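Local coordinates for protein xyloglucan-specific endo-beta-1,4-glucanase GH12 (Aspergillus niveus, PDB 4NPR) that probably hydrolyses internal beta-1,4-glucosidic linkages in the backbone of the plant cell-wall polysaccharide xyloglucan, retaining the anomeric configuration, at residues A[39-44]-A[56-61]; A[115-120]-A[144-149]; A[129-134]-A[213-218]; A[151-156]-A[170-175]; A[163-168]-A[197-202]. All blocks are in the same frame, centred on the assembly; numbering follows the deposited sequence.

Interaction 1: A[39-44]-A[56-61]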
# COMPACT_ATOMS: atom_id res chain seq x y z
N TYR A 39 8.89 1.28 12.15
CA TYR A 39 8.52 1.74 10.82
C TYR A 39 9.66 2.58 10.22
O TYR A 39 10.52 3.07 10.93
CB TYR A 39 7.20 2.54 10.87
CG TYR A 39 6.02 1.77 11.48
CD1 TYR A 39 5.29 0.86 10.71
CD2 TYR A 39 5.64 1.93 12.84
CE1 TYR A 39 4.22 0.15 11.23
CE2 TYR A 39 4.55 1.22 13.37
CZ TYR A 39 3.85 0.32 12.56
OH TYR A 39 2.78 -0.41 13.02
N ILE A 40 9.73 2.62 8.89
CA ILE A 40 10.44 3.64 8.17
C ILE A 40 9.37 4.24 7.28
O ILE A 40 8.61 3.52 6.61
CB ILE A 40 11.57 3.05 7.31
CG1 ILE A 40 12.68 2.45 8.20
CG2 ILE A 40 12.23 4.13 6.45
CD1 ILE A 40 13.61 1.51 7.45
N LEU A 41 9.26 5.56 7.34
CA LEU A 41 8.26 6.27 6.59
C LEU A 41 8.98 6.90 5.43
O LEU A 41 9.98 7.57 5.62
CB LEU A 41 7.61 7.33 7.47
CG LEU A 41 6.56 8.25 6.87
CD1 LEU A 41 5.26 7.51 6.61
CD2 LEU A 41 6.25 9.39 7.84
N TYR A 42 8.44 6.73 4.23
CA TYR A 42 9.12 7.09 2.98
C TYR A 42 8.30 8.07 2.19
O TYR A 42 7.10 7.93 2.15
CB TYR A 42 9.27 5.87 2.07
CG TYR A 42 10.20 4.78 2.54
CD1 TYR A 42 11.57 4.83 2.23
CD2 TYR A 42 9.71 3.67 3.25
CE1 TYR A 42 12.44 3.82 2.62
CE2 TYR A 42 10.58 2.64 3.66
CZ TYR A 42 11.93 2.72 3.32
OH TYR A 42 12.82 1.76 3.69
N ASN A 43 8.95 9.01 1.54
CA ASN A 43 8.34 9.90 0.57
C ASN A 43 8.29 9.15 -0.79
O ASN A 43 7.22 9.06 -1.43
CB ASN A 43 9.17 11.20 0.49
CG ASN A 43 8.39 12.39 -0.02
OD1 ASN A 43 7.21 12.54 0.19
ND2 ASN A 43 9.10 13.28 -0.66
N ASN A 44 9.42 8.60 -1.22
CA ASN A 44 9.45 7.61 -2.32
C ASN A 44 8.74 8.12 -3.59
O ASN A 44 7.74 7.59 -4.04
CB ASN A 44 8.85 6.29 -1.80
CG ASN A 44 8.88 5.15 -2.81
OD1 ASN A 44 9.74 5.07 -3.65
ND2 ASN A 44 7.93 4.24 -2.70
N GLN A 56 5.75 16.80 -3.78
CA GLN A 56 5.12 16.10 -2.68
C GLN A 56 6.03 16.05 -1.48
O GLN A 56 7.18 15.71 -1.65
CB GLN A 56 4.79 14.67 -3.10
CG GLN A 56 4.37 13.71 -1.99
CD GLN A 56 3.79 12.45 -2.57
OE1 GLN A 56 3.74 12.29 -3.80
NE2 GLN A 56 3.32 11.54 -1.69
N CYS A 57 5.46 16.36 -0.31
CA CYS A 57 6.12 16.32 1.01
C CYS A 57 5.37 15.44 1.98
O CYS A 57 4.14 15.45 2.06
CB CYS A 57 6.21 17.72 1.63
SG CYS A 57 7.02 18.93 0.55
N THR A 58 6.13 14.68 2.75
CA THR A 58 5.59 13.72 3.68
C THR A 58 5.95 14.16 5.09
O THR A 58 7.03 14.68 5.34
CB THR A 58 6.15 12.33 3.33
OG1 THR A 58 5.50 11.87 2.15
CG2 THR A 58 5.90 11.30 4.40
N THR A 59 5.04 13.97 6.05
CA THR A 59 5.31 14.41 7.44
C THR A 59 5.01 13.34 8.46
O THR A 59 3.93 12.83 8.54
CB THR A 59 4.48 15.66 7.81
OG1 THR A 59 4.79 16.73 6.90
CG2 THR A 59 4.74 16.13 9.29
N PHE A 60 6.00 13.02 9.27
CA PHE A 60 5.78 12.18 10.41
C PHE A 60 5.31 13.08 11.53
O PHE A 60 5.89 14.13 11.74
CB PHE A 60 7.07 11.51 10.80
CG PHE A 60 7.07 10.97 12.19
CD1 PHE A 60 6.37 9.82 12.49
CD2 PHE A 60 7.78 11.61 13.20
CE1 PHE A 60 6.38 9.29 13.77
CE2 PHE A 60 7.80 11.09 14.49
CZ PHE A 60 7.10 9.93 14.77
N GLU A 61 4.29 12.65 12.26
CA GLU A 61 3.75 13.42 13.36
C GLU A 61 4.14 12.84 14.70
O GLU A 61 4.70 13.54 15.53
CB GLU A 61 2.22 13.45 13.32
CG GLU A 61 1.67 14.81 13.03
CD GLU A 61 1.63 15.07 11.56
OE1 GLU A 61 1.04 14.22 10.85
OE2 GLU A 61 2.18 16.13 11.14
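The carboxamide of Asn43 is the flat group that meets strand 56-61, and it does so with both its nitrogen and its oxygen. At the nitrogen edge, Gln56 O lies only 1° out of the amide plane and receives a nearly straight bond from ND2 (3.3 Å). At the oxygen end, Thr58 OG1, which is also hydrogen-bonded to Thr72 OG1, donates to Asn43 OD1 over 2.7 Å, tilted 21° from the carbonyl plane. With both ends held, the amide has little freedom to turn about chi2; ND2 also bonds Asp29 O. The Tyr42 ring belongs to the other side of its strand, with Ile40 CG2 above one face near the rim.

Next to the polar pair the contact becomes apolar. Leu41 carries CG anti to its backbone N (chi1 177°), which sends the side chain toward Thr58 and Phe60. It meets the Thr58 methyl tip to tip, CD2 to CG2 4.0 Å, and touches Phe60 at CB (3.7 Å from Leu41 CD2) rather than on the ring. Gln56 sends its amide past Asn43 to Ser85, Thr72 and Trp76, while Cys57, facing the opposite way, is tied to Cys28 by a disulfide.

The strand axes stay 8.0 Å apart, too far for backbone pairing: strand 39-42 belongs to one sheet and strand 53-64 to the other. This is face-to-face packing inside a beta-jelly-roll sandwich.

Interaction 2: A[115-120]-A[144-149]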
# COMPACT_ATOMS: atom_id res chain seq x y z
N SER A 115 -8.30 18.77 -4.67
CA SER A 115 -9.10 18.87 -5.91
C SER A 115 -8.67 17.95 -7.06
O SER A 115 -7.46 17.75 -7.30
CB SER A 115 -9.24 20.34 -6.37
OG SER A 115 -7.98 20.97 -6.35
N ASN A 116 -9.69 17.39 -7.74
CA ASN A 116 -9.50 16.43 -8.84
C ASN A 116 -8.55 15.28 -8.54
O ASN A 116 -7.61 15.03 -9.30
CB ASN A 116 -9.07 17.15 -10.13
CG ASN A 116 -9.92 18.39 -10.40
OD1 ASN A 116 -11.16 18.33 -10.42
ND2 ASN A 116 -9.26 19.53 -10.60
N ILE A 117 -8.79 14.57 -7.46
CA ILE A 117 -7.86 13.52 -7.01
C ILE A 117 -7.96 12.19 -7.78
O ILE A 117 -9.06 11.67 -7.95
CB ILE A 117 -8.02 13.25 -5.50
CG1 ILE A 117 -7.40 14.40 -4.70
CG2 ILE A 117 -7.26 12.00 -5.09
CD1 ILE A 117 -7.89 14.52 -3.26
N VAL A 118 -6.82 11.68 -8.24
CA VAL A 118 -6.71 10.35 -8.83
C VAL A 118 -5.53 9.70 -8.10
O VAL A 118 -4.42 10.16 -8.19
CB VAL A 118 -6.44 10.41 -10.36
CG1 VAL A 118 -6.44 9.01 -11.00
CG2 VAL A 118 -7.43 11.33 -11.05
N ALA A 119 -5.81 8.64 -7.35
CA ALA A 119 -4.89 8.11 -6.33
C ALA A 119 -5.52 6.88 -5.78
O ALA A 119 -6.73 6.74 -5.83
CB ALA A 119 -4.72 9.09 -5.18
N ASP A 120 -4.69 5.98 -5.29
CA ASP A 120 -5.15 4.88 -4.45
C ASP A 120 -4.59 4.97 -3.04
O ASP A 120 -3.62 5.71 -2.80
CB ASP A 120 -4.87 3.49 -5.08
CG ASP A 120 -3.40 3.11 -5.11
OD1 ASP A 120 -2.72 3.04 -4.06
OD2 ASP A 120 -2.91 2.84 -6.21
N GLY A 144 -9.04 2.36 -1.00
CA GLY A 144 -9.43 3.60 -1.67
C GLY A 144 -9.02 3.57 -3.12
O GLY A 144 -7.87 3.31 -3.42
N ALA A 145 -10.00 3.80 -4.01
CA ALA A 145 -9.77 4.01 -5.45
C ALA A 145 -10.42 5.31 -5.90
O ALA A 145 -11.56 5.34 -6.36
CB ALA A 145 -10.31 2.84 -6.24
N LEU A 146 -9.66 6.39 -5.82
CA LEU A 146 -10.17 7.70 -6.08
C LEU A 146 -9.95 8.14 -7.52
O LEU A 146 -8.91 7.87 -8.11
CB LEU A 146 -9.51 8.67 -5.09
CG LEU A 146 -9.54 8.26 -3.62
CD1 LEU A 146 -9.10 9.45 -2.80
CD2 LEU A 146 -10.93 7.85 -3.18
N GLY A 147 -10.97 8.79 -8.07
CA GLY A 147 -10.89 9.47 -9.36
C GLY A 147 -10.46 8.72 -10.60
O GLY A 147 -10.03 9.34 -11.59
N GLY A 148 -10.56 7.40 -10.58
CA GLY A 148 -10.24 6.59 -11.75
C GLY A 148 -9.02 5.70 -11.61
O GLY A 148 -8.73 4.86 -12.48
N ALA A 149 -8.29 5.87 -10.51
CA ALA A 149 -7.10 5.10 -10.27
C ALA A 149 -7.35 3.61 -10.55
O ALA A 149 -8.33 3.03 -10.05
CB ALA A 149 -6.62 5.32 -8.85
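Ala119 and Leu146 form an antiparallel hydrogen-bonded pair, followed by the non-hydrogen-bonded pair Asp120 and Ala145, with the two strand axes at 155°. The strands are the far ends of the beta hairpin 117-128/137-146, in the larger sheet of the jelly roll. Leu146 N lies almost in line with the Ala119 C=O bond, 3.0 Å from its O (C=O...N 177°), though the N-H is bent away from that line.

Beyond the pair the chain leaves the sheet through a type I' turn, Leu146 to Ala149. Gly147, lacking a side chain, brings its CA to 3.2 Å from Ile117 O in a CH...O contact.

The side chains of Ile117 and Leu146 run alongside one another in the same direction, with Ile117 CG2 3.9 Å from Leu146 CD1. Both rest with Ala119 on Tyr112 of the facing sheet, so this is the inner side of the sandwich. Val118 goes to the other side: CG2 sits 3.3 Å from Gly147 O, while CG1 leans toward Ala149. Val118 and Ala149 both touch Phe226 of the neighbouring strand. The Ala149 methyl also comes to 3.3 Å from Ala119 O.

One oxygen joins hairpin and turn: Leu146 O takes Ala119 N (3.3 Å) and Ala149 N (3.2 Å) from opposite faces of its carbonyl plane.

Interaction 3: A[129-134]-A[213-218]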
# COMPACT_ATOMS: atom_id res chain seq x y z
N THR A 129 11.00 -16.02 -2.42
CA THR A 129 11.35 -17.43 -2.22
C THR A 129 12.41 -17.61 -1.13
O THR A 129 12.52 -18.70 -0.54
CB THR A 129 11.82 -18.12 -3.53
OG1 THR A 129 13.05 -17.53 -4.02
CG2 THR A 129 10.76 -18.03 -4.62
N SER A 130 13.19 -16.58 -0.84
CA SER A 130 14.11 -16.62 0.31
C SER A 130 14.01 -15.29 1.06
O SER A 130 13.57 -14.31 0.47
CB SER A 130 15.55 -16.86 -0.16
OG SER A 130 16.05 -15.72 -0.87
N PRO A 131 14.43 -15.25 2.35
CA PRO A 131 14.29 -13.98 3.12
C PRO A 131 14.92 -12.74 2.46
O PRO A 131 14.37 -11.66 2.56
CB PRO A 131 14.96 -14.29 4.49
CG PRO A 131 15.02 -15.79 4.60
CD PRO A 131 15.05 -16.32 3.17
N GLY A 132 16.05 -12.90 1.79
CA GLY A 132 16.75 -11.78 1.15
C GLY A 132 16.49 -11.69 -0.33
O GLY A 132 16.93 -10.76 -0.98
N GLY A 133 15.73 -12.64 -0.87
CA GLY A 133 15.49 -12.67 -2.31
C GLY A 133 14.64 -11.54 -2.88
O GLY A 133 13.95 -10.78 -2.15
N ASP A 134 14.69 -11.46 -4.21
CA ASP A 134 13.87 -10.56 -4.99
C ASP A 134 12.37 -10.84 -4.77
O ASP A 134 11.99 -11.96 -4.41
CB ASP A 134 14.17 -10.74 -6.50
CG ASP A 134 15.62 -10.37 -6.89
OD1 ASP A 134 16.23 -9.42 -6.33
OD2 ASP A 134 16.14 -11.05 -7.80
N ASP A 213 4.87 -21.82 1.18
CA ASP A 213 6.29 -21.92 1.48
C ASP A 213 7.02 -20.58 1.22
O ASP A 213 8.19 -20.41 1.58
CB ASP A 213 6.93 -23.08 0.69
CG ASP A 213 8.17 -23.68 1.38
OD1 ASP A 213 8.30 -23.56 2.62
OD2 ASP A 213 9.03 -24.28 0.69
N LEU A 214 6.34 -19.62 0.61
CA LEU A 214 6.94 -18.33 0.33
C LEU A 214 7.11 -17.54 1.62
O LEU A 214 6.40 -17.82 2.59
CB LEU A 214 6.10 -17.54 -0.67
CG LEU A 214 5.95 -18.19 -2.07
CD1 LEU A 214 4.85 -17.50 -2.88
CD2 LEU A 214 7.25 -18.21 -2.88
N TYR A 215 8.04 -16.59 1.59
CA TYR A 215 8.31 -15.64 2.70
C TYR A 215 7.59 -14.32 2.53
O TYR A 215 7.72 -13.70 1.51
CB TYR A 215 9.81 -15.31 2.78
CG TYR A 215 10.68 -16.46 3.23
CD1 TYR A 215 11.21 -17.37 2.31
CD2 TYR A 215 10.94 -16.67 4.59
CE1 TYR A 215 11.99 -18.45 2.74
CE2 TYR A 215 11.71 -17.74 5.04
CZ TYR A 215 12.23 -18.63 4.12
OH TYR A 215 13.00 -19.68 4.56
N LEU A 216 6.89 -13.85 3.56
CA LEU A 216 6.43 -12.44 3.63
C LEU A 216 7.63 -11.58 3.94
O LEU A 216 8.21 -11.79 4.96
CB LEU A 216 5.38 -12.27 4.75
CG LEU A 216 4.76 -10.90 5.07
CD1 LEU A 216 4.31 -10.13 3.84
CD2 LEU A 216 3.55 -11.10 5.99
N VAL A 217 8.03 -10.66 3.06
CA VAL A 217 9.25 -9.84 3.31
C VAL A 217 9.12 -8.30 3.42
O VAL A 217 10.10 -7.63 3.79
CB VAL A 217 10.39 -10.12 2.30
CG1 VAL A 217 10.63 -11.61 2.19
CG2 VAL A 217 10.13 -9.50 0.92
N ASP A 218 7.96 -7.75 3.07
CA ASP A 218 7.70 -6.30 3.18
C ASP A 218 6.18 -6.13 3.42
O ASP A 218 5.39 -6.77 2.75
CB ASP A 218 8.16 -5.54 1.91
CG ASP A 218 9.66 -5.05 1.97
OD1 ASP A 218 9.97 -4.04 2.67
OD2 ASP A 218 10.53 -5.66 1.26
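Tyr215 is where this contact packs tightly. Its ring is set against segment 129-134 on two sides: Pro131 CD stands over one face, 3.8 Å from the centroid and 16° off the normal, a CH-pi contact, while Thr129 O lies in the ring plane at the edge, 3.3 Å from CE1. Such an in-plane oxygen meets the weakly positive ring hydrogens. Ser130 CA comes in obliquely, 3.6 Å from CD1. With chi1 at -69°, CG lies opposite the carbonyl carbon, which lays the ring against the proline.

The flanks are looser, and no hydrogen bond crosses the contact. On one side Thr129 CG2 just meets Leu214 CD2 at 3.9 Å; on the other, Val217 CG1 touches Pro131 O at 3.8 Å. Ser130 and Pro131 begin a type I turn that closes with Gly133 N to Ser130 O (3.0 Å); its far side, Gly132, and Asp134 just after it are exposed to solvent.

The turn belongs to the loop joining strands 117-128 and 137-146. Strand 215-226, against which it packs, runs between strands 117-128 and 87-97, and Pro131 and Val217 both reach across to Pro95 of the latter. Helix 198-207 precedes this strand in the chain.

Interaction 4: A[151-156]-A[170-175]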
# COMPACT_ATOMS: atom_id res chain seq x y z
N PRO A 151 -5.81 -0.53 -11.09
CA PRO A 151 -4.74 -1.48 -10.82
C PRO A 151 -4.14 -2.15 -12.06
O PRO A 151 -4.70 -2.10 -13.19
CB PRO A 151 -5.44 -2.54 -9.97
CG PRO A 151 -6.78 -2.59 -10.57
CD PRO A 151 -7.13 -1.15 -10.88
N ILE A 152 -2.98 -2.76 -11.80
CA ILE A 152 -2.34 -3.74 -12.65
C ILE A 152 -3.35 -4.85 -12.85
O ILE A 152 -3.93 -5.33 -11.88
CB ILE A 152 -1.12 -4.37 -11.94
CG1 ILE A 152 -0.20 -3.31 -11.29
CG2 ILE A 152 -0.34 -5.24 -12.91
CD1 ILE A 152 0.42 -2.33 -12.27
N SER A 153 -3.53 -5.23 -14.11
CA SER A 153 -4.45 -6.26 -14.51
C SER A 153 -4.11 -6.62 -15.95
O SER A 153 -3.90 -5.76 -16.76
CB SER A 153 -5.91 -5.77 -14.43
OG SER A 153 -6.80 -6.81 -14.76
N SER A 154 -4.07 -7.90 -16.28
CA SER A 154 -3.93 -8.27 -17.70
C SER A 154 -5.15 -7.92 -18.49
O SER A 154 -5.03 -7.26 -19.51
CB SER A 154 -3.63 -9.74 -17.84
OG SER A 154 -2.46 -9.97 -17.08
N THR A 155 -6.32 -8.33 -18.04
CA THR A 155 -7.53 -8.09 -18.81
C THR A 155 -8.17 -6.72 -18.54
O THR A 155 -9.03 -6.33 -19.27
CB THR A 155 -8.60 -9.13 -18.49
OG1 THR A 155 -9.04 -8.88 -17.15
CG2 THR A 155 -8.06 -10.61 -18.63
N GLY A 156 -7.78 -6.01 -17.50
CA GLY A 156 -8.58 -4.89 -17.01
C GLY A 156 -9.82 -5.26 -16.16
O GLY A 156 -10.43 -4.37 -15.58
N ASN A 170 -13.13 -6.46 -5.55
CA ASN A 170 -12.80 -6.90 -6.89
C ASN A 170 -11.33 -7.32 -6.89
O ASN A 170 -10.47 -6.56 -6.47
CB ASN A 170 -12.95 -5.78 -7.88
CG ASN A 170 -14.38 -5.40 -8.14
OD1 ASN A 170 -15.30 -6.18 -8.06
ND2 ASN A 170 -14.56 -4.14 -8.45
N LEU A 171 -11.02 -8.51 -7.40
CA LEU A 171 -9.65 -9.00 -7.43
C LEU A 171 -9.06 -8.97 -8.84
O LEU A 171 -9.63 -9.51 -9.75
CB LEU A 171 -9.57 -10.44 -6.89
CG LEU A 171 -8.15 -11.05 -6.96
CD1 LEU A 171 -7.17 -10.16 -6.21
CD2 LEU A 171 -8.07 -12.48 -6.41
N TYR A 172 -7.86 -8.41 -8.96
CA TYR A 172 -7.14 -8.28 -10.19
C TYR A 172 -5.81 -8.99 -10.14
O TYR A 172 -5.17 -9.08 -9.10
CB TYR A 172 -6.89 -6.80 -10.44
CG TYR A 172 -8.17 -6.06 -10.54
CD1 TYR A 172 -8.83 -5.97 -11.75
CD2 TYR A 172 -8.75 -5.51 -9.43
CE1 TYR A 172 -10.05 -5.34 -11.87
CE2 TYR A 172 -9.97 -4.88 -9.51
CZ TYR A 172 -10.63 -4.77 -10.73
OH TYR A 172 -11.90 -4.13 -10.80
N LEU A 173 -5.36 -9.45 -11.30
CA LEU A 173 -4.05 -10.04 -11.43
C LEU A 173 -3.33 -9.60 -12.70
O LEU A 173 -3.90 -9.61 -13.80
CB LEU A 173 -4.19 -11.55 -11.43
CG LEU A 173 -2.97 -12.42 -11.77
CD1 LEU A 173 -1.88 -12.19 -10.75
CD2 LEU A 173 -3.43 -13.87 -11.80
N GLY A 174 -2.06 -9.29 -12.58
CA GLY A 174 -1.25 -8.93 -13.74
C GLY A 174 0.20 -8.83 -13.36
O GLY A 174 0.53 -8.70 -12.18
N PRO A 175 1.09 -8.88 -14.33
CA PRO A 175 2.50 -8.68 -14.04
C PRO A 175 2.91 -7.20 -14.04
O PRO A 175 2.29 -6.39 -14.74
CB PRO A 175 3.18 -9.38 -15.23
CG PRO A 175 2.22 -9.12 -16.38
CD PRO A 175 0.85 -9.26 -15.74
O HOH W 1 -7.37 -8.86 -13.35
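Pro151 on Tyr172 gives the aromatic part of the contact. Pro151 CG sits over one face of the ring, 3.9 Å from the centroid and 19° off the normal, a CH-pi contact displaced toward CG and CD2. Ser153 OG and Gly156 O lie at the ring edge, near its plane, on the CD1 and CE1 side.

The hydrogen bonds across the contact gather at Leu173. Its O receives Ser154 N over 3.0 Å, the donor tilted 25° from the carbonyl plane, and Ser153 CA adds a CH...O contact to the same oxygen. Its N reaches the loop through a water 2.9 Å away, which also lies 2.6 Å from Ser153 OG. Within the loop that hydroxyl, swung opposite the backbone N (chi1 -177°), further accepts a weak bond from Gly156 N.

Van der Waals contacts fill the far end. Ile152 CG2 presses on Pro175 O at 3.4 Å and lies close to Gly174 O, while Ser154 OG touches Pro175 CD at 3.6 Å.

Tyr172 and Gly174 make their backbone bonds to strand 179-186, whereas Leu173 turns its N and O the other way. The arrangement is an irregular loop that crosses the edge of strand 167-176, beyond its short pairing with strand 163-164, in the larger sheet of the jelly roll.

Interaction 5: A[163-168]-A[197-202]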
# COMPACT_ATOMS: atom_id res chain seq x y z
N THR A 163 -14.93 -11.92 -0.76
CA THR A 163 -15.11 -11.14 0.46
C THR A 163 -14.01 -11.62 1.41
O THR A 163 -13.91 -12.79 1.69
CB THR A 163 -16.54 -11.38 1.04
OG1 THR A 163 -17.53 -10.75 0.21
CG2 THR A 163 -16.67 -10.86 2.45
N VAL A 164 -13.16 -10.74 1.88
CA VAL A 164 -12.04 -11.08 2.72
C VAL A 164 -11.97 -10.01 3.78
O VAL A 164 -12.15 -8.80 3.49
CB VAL A 164 -10.71 -10.98 1.94
CG1 VAL A 164 -9.54 -11.41 2.82
CG2 VAL A 164 -10.78 -11.77 0.63
N ALA A 165 -11.72 -10.45 5.01
CA ALA A 165 -11.66 -9.60 6.20
C ALA A 165 -12.87 -8.66 6.31
O ALA A 165 -12.74 -7.49 6.70
CB ALA A 165 -10.32 -8.86 6.27
N GLY A 166 -14.04 -9.21 5.96
CA GLY A 166 -15.35 -8.55 6.06
C GLY A 166 -15.72 -7.58 4.94
O GLY A 166 -16.76 -6.98 5.01
N ILE A 167 -14.87 -7.43 3.92
CA ILE A 167 -15.04 -6.42 2.87
C ILE A 167 -15.10 -7.14 1.53
O ILE A 167 -14.31 -8.03 1.29
CB ILE A 167 -13.79 -5.49 2.79
CG1 ILE A 167 -13.64 -4.65 4.06
CG2 ILE A 167 -13.82 -4.58 1.56
CD1 ILE A 167 -12.32 -3.91 4.12
N LYS A 168 -16.01 -6.71 0.67
CA LYS A 168 -16.12 -7.24 -0.70
C LYS A 168 -15.12 -6.55 -1.62
O LYS A 168 -15.01 -5.34 -1.66
CB LYS A 168 -17.52 -7.07 -1.23
CG LYS A 168 -17.96 -8.12 -2.27
CD LYS A 168 -19.44 -8.53 -2.03
CE LYS A 168 -20.20 -8.89 -3.32
NZ LYS A 168 -19.50 -9.90 -4.16
N MET A 197 -4.58 -9.21 8.34
CA MET A 197 -4.16 -9.21 6.91
C MET A 197 -3.80 -10.63 6.38
O MET A 197 -3.53 -10.84 5.20
CB MET A 197 -2.99 -8.27 6.68
CG MET A 197 -3.26 -6.78 6.88
SD MET A 197 -4.74 -6.10 6.10
CE MET A 197 -4.22 -6.01 4.39
N ARG A 198 -3.85 -11.63 7.25
CA ARG A 198 -3.55 -12.95 6.85
C ARG A 198 -4.68 -13.54 6.07
O ARG A 198 -4.49 -14.58 5.42
CB ARG A 198 -3.25 -13.81 8.05
CG ARG A 198 -2.40 -14.97 7.66
CD ARG A 198 -2.25 -15.92 8.82
NE ARG A 198 -3.32 -16.89 8.85
CZ ARG A 198 -3.32 -17.93 9.66
NH1 ARG A 198 -2.33 -18.12 10.49
NH2 ARG A 198 -4.32 -18.77 9.65
N ASP A 199 -5.84 -12.91 6.11
CA ASP A 199 -6.99 -13.50 5.41
C ASP A 199 -6.77 -13.47 3.89
O ASP A 199 -7.17 -14.36 3.19
CB ASP A 199 -8.32 -12.81 5.81
CG ASP A 199 -8.67 -12.96 7.33
OD1 ASP A 199 -8.32 -13.97 7.97
OD2 ASP A 199 -9.32 -12.04 7.89
N PHE A 200 -6.15 -12.42 3.39
CA PHE A 200 -5.78 -12.29 1.99
C PHE A 200 -4.87 -13.40 1.50
O PHE A 200 -5.07 -13.91 0.41
CB PHE A 200 -5.10 -10.94 1.81
CG PHE A 200 -6.03 -9.81 2.07
CD1 PHE A 200 -7.02 -9.51 1.14
CD2 PHE A 200 -6.02 -9.14 3.26
CE1 PHE A 200 -7.93 -8.51 1.39
CE2 PHE A 200 -6.96 -8.16 3.52
CZ PHE A 200 -7.89 -7.83 2.58
N PHE A 201 -3.90 -13.80 2.31
CA PHE A 201 -3.07 -14.97 2.01
C PHE A 201 -3.81 -16.30 2.14
O PHE A 201 -3.72 -17.16 1.25
CB PHE A 201 -1.81 -14.96 2.86
CG PHE A 201 -0.97 -13.73 2.65
CD1 PHE A 201 -0.21 -13.57 1.51
CD2 PHE A 201 -0.97 -12.68 3.58
CE1 PHE A 201 0.58 -12.44 1.30
CE2 PHE A 201 -0.18 -11.55 3.38
CZ PHE A 201 0.58 -11.43 2.23
N THR A 202 -4.55 -16.49 3.22
CA THR A 202 -5.35 -17.69 3.36
C THR A 202 -6.14 -17.84 2.05
O THR A 202 -6.21 -18.92 1.45
CB THR A 202 -6.36 -17.54 4.53
OG1 THR A 202 -5.71 -17.16 5.75
CG2 THR A 202 -7.13 -18.81 4.77
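Val164 packs on Phe200 and Asp199 of helix 198-207. Its CB is already 3.8 Å from Phe200 CE1. From there CG1 continues trans to N (chi1 -177°) and sits over one face of the Phe200 ring, 3.7 Å from the centroid and 16° off the normal, a CH-pi contact. The same methyl also touches Asp199 CB at 3.5 Å, so it is wedged between the ring and the first turn of the helix.

Ala165 extends the contact more loosely: its CB lies 3.7 Å from Asp199 OD2 and 4.4 Å from Phe200 CE2. Nothing polar bonds across. The ring has other neighbours: Met197 O in its plane at the edge, and Phe184, which meets it edge-to-face.

Val164 and Ile167 pair through N and O around a type I' turn, which puts Ala165 at its outer bend. In the helix Arg198 O takes both Thr202 N (2.9 Å) and Thr202 OG1 (2.9 Å), the hydroxyl from above the carbonyl plane.

The arrangement is a beta-hairpin tip, at the edge of the larger sheet, docked on the single helix of the GH12 jelly roll.

How the interactions relate
All five contacts involve the larger sheet of the jelly roll, which in family 12 enzymes is curved and carries the substrate cleft on its concave side; no ligand marks it here. Interaction 1 joins this sheet to the smaller one and lies across the chain's centre from interactions 4 and 5, centres about 28 and 27 Å away. Interactions 2 and 3 involve opposite ends of the hairpin 117-128/137-146, about 31 Å apart between centres. Interactions 4 and 5 share strand 167-176, their centres about 18 Å apart. Interactions 3 and 5 touch directly: Leu216 CD1 packs on Phe201 CZ at 4.3 Å, joining the helix to strand 215-226.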